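Local atomic coordinates of endo-1,4-beta-xylanase C (Paenibacillus barcinonensis, PDB entry 4XUO), a protein that hydrolyses internal beta-1,4 linkages of xylan as an endoxylanase, the piece here being its N-terminal CBM22-1 xylan-binding domain. Residues F91-R96 and S131-Y136. Residues are numbered along the deposited sequence; the frame is centred on the assembly and turned at random.
Sequences FTVERR and SSLLLY
Thr92 and Tyr136 form a hydrogen-bonded pair of two antiparallel strands in the beta-sandwich of a CBM22 module. Thr92 N reaches Tyr136 O at 3.0 Å, and Tyr136 N returns to Thr92 O. Glu94 and Leu134 exchange a second pair of backbone bonds. At the end of strand 87-96, Ser131 N donates to Arg96 O. Here the Arg96 guanidinium meets Ser132 OG in its own plane, NH1 to OG 3.1 Å. The same OG bonds a water that donates to Glu94 O.

Val93 CG2 packs on Leu135 CD1 at 3.9 Å, and CG1 on Leu133 CD2. This face packs on Tyr125 of strand 119-125, in the opposing sheet. The Arg95 methylenes run alongside Leu133 CD2, while NE pairs with Asp105.

On the other face, the Tyr136 ring turns back over Thr92, its CG set between backbone N and carbonyl carbon (chi1 62°). Thr92 CB makes a CH-pi contact, 4.2 Å from the ring centroid. Arg27 adds a cation-pi contact to this ring and a salt bridge to Glu94, whose OE2 also hydrogen-bonds Tyr104 OH. Replacing Tyr136 by alanine would probably leave Thr92 CB without its ring face and Arg27 without its aromatic partner. One face thus carries an apolar strip edged by Arg95; on the other, Tyr136 and Glu94 share Arg27.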
# COMPACT_ATOMS: atom_id res chain seq x y z
N PHE A 91 -1.49 2.09 5.69
CA PHE A 91 -1.16 0.73 5.21
C PHE A 91 -1.39 -0.34 6.28
O PHE A 91 -1.00 -0.15 7.41
CB PHE A 91 0.31 0.64 4.82
CG PHE A 91 0.68 1.39 3.57
CD1 PHE A 91 0.20 1.00 2.33
CD2 PHE A 91 1.63 2.42 3.62
CE1 PHE A 91 0.59 1.67 1.18
CE2 PHE A 91 2.03 3.07 2.47
CZ PHE A 91 1.50 2.70 1.25
N THR A 92 -1.93 -1.50 5.92
CA THR A 92 -2.13 -2.62 6.83
C THR A 92 -1.62 -3.90 6.11
O THR A 92 -1.68 -3.98 4.90
CB THR A 92 -3.64 -2.77 7.13
OG1 THR A 92 -4.09 -1.57 7.77
CG2 THR A 92 -3.94 -3.96 8.03
N VAL A 93 -1.05 -4.83 6.86
CA VAL A 93 -0.70 -6.17 6.34
C VAL A 93 -1.61 -7.24 6.97
O VAL A 93 -1.66 -7.41 8.18
CB VAL A 93 0.80 -6.50 6.57
CG1 VAL A 93 1.14 -7.92 6.06
CG2 VAL A 93 1.67 -5.49 5.83
N GLU A 94 -2.37 -7.91 6.11
CA GLU A 94 -3.14 -9.10 6.48
C GLU A 94 -2.22 -10.32 6.33
O GLU A 94 -1.69 -10.57 5.26
CB GLU A 94 -4.33 -9.18 5.53
CG GLU A 94 -5.11 -10.47 5.55
CD GLU A 94 -6.27 -10.37 4.58
OE1 GLU A 94 -6.07 -10.62 3.37
OE2 GLU A 94 -7.37 -10.02 5.01
N ARG A 95 -2.02 -11.06 7.43
CA ARG A 95 -1.00 -12.10 7.56
C ARG A 95 -1.64 -13.43 8.03
O ARG A 95 -2.46 -13.43 8.94
CB ARG A 95 0.06 -11.65 8.59
CG ARG A 95 1.10 -12.73 8.94
CD ARG A 95 2.32 -12.18 9.69
NE ARG A 95 1.88 -11.48 10.89
CZ ARG A 95 1.61 -12.08 12.05
NH1 ARG A 95 1.83 -13.37 12.25
NH2 ARG A 95 1.15 -11.36 13.06
N ARG A 96 -1.31 -14.54 7.39
CA ARG A 96 -1.58 -15.85 7.99
C ARG A 96 -0.44 -16.21 8.90
O ARG A 96 0.70 -16.29 8.44
CB ARG A 96 -1.68 -16.92 6.94
CG ARG A 96 -3.00 -16.98 6.25
CD ARG A 96 -3.07 -18.21 5.38
NE ARG A 96 -4.37 -18.34 4.76
CZ ARG A 96 -4.81 -17.59 3.75
NH1 ARG A 96 -4.05 -16.63 3.23
NH2 ARG A 96 -6.01 -17.80 3.24
N SER A 131 2.73 -17.57 6.77
CA SER A 131 2.85 -18.18 5.44
C SER A 131 2.47 -17.29 4.25
O SER A 131 2.92 -17.54 3.13
CB SER A 131 2.00 -19.45 5.36
OG SER A 131 0.62 -19.17 5.55
N SER A 132 1.62 -16.30 4.49
CA SER A 132 1.17 -15.38 3.48
C SER A 132 1.08 -13.97 4.07
O SER A 132 0.75 -13.79 5.23
CB SER A 132 -0.21 -15.80 2.92
OG SER A 132 -1.23 -15.55 3.84
N LEU A 133 1.32 -12.97 3.21
CA LEU A 133 1.29 -11.53 3.58
C LEU A 133 0.61 -10.74 2.46
O LEU A 133 1.01 -10.86 1.30
CB LEU A 133 2.71 -10.97 3.67
CG LEU A 133 3.64 -11.63 4.66
CD1 LEU A 133 5.06 -11.11 4.43
CD2 LEU A 133 3.17 -11.36 6.08
N LEU A 134 -0.40 -9.94 2.81
CA LEU A 134 -1.07 -9.08 1.86
C LEU A 134 -1.11 -7.64 2.38
O LEU A 134 -1.73 -7.36 3.41
CB LEU A 134 -2.48 -9.58 1.60
CG LEU A 134 -3.16 -8.62 0.64
CD1 LEU A 134 -2.76 -8.95 -0.79
CD2 LEU A 134 -4.66 -8.52 0.86
N LEU A 135 -0.44 -6.75 1.67
CA LEU A 135 -0.46 -5.30 1.98
C LEU A 135 -1.67 -4.65 1.31
O LEU A 135 -1.98 -4.93 0.15
CB LEU A 135 0.83 -4.66 1.44
CG LEU A 135 0.96 -3.13 1.61
CD1 LEU A 135 1.07 -2.84 3.07
CD2 LEU A 135 2.22 -2.67 0.87
N TYR A 136 -2.34 -3.77 2.01
CA TYR A 136 -3.38 -2.95 1.41
C TYR A 136 -3.42 -1.55 2.00
O TYR A 136 -2.97 -1.32 3.12
CB TYR A 136 -4.78 -3.62 1.42
CG TYR A 136 -5.39 -3.94 2.77
CD1 TYR A 136 -4.93 -5.03 3.51
CD2 TYR A 136 -6.45 -3.20 3.29
CE1 TYR A 136 -5.48 -5.34 4.72
CE2 TYR A 136 -7.03 -3.52 4.48
CZ TYR A 136 -6.55 -4.60 5.21
OH TYR A 136 -7.12 -4.93 6.42
O HOH W 1 -2.18 -13.05 4.25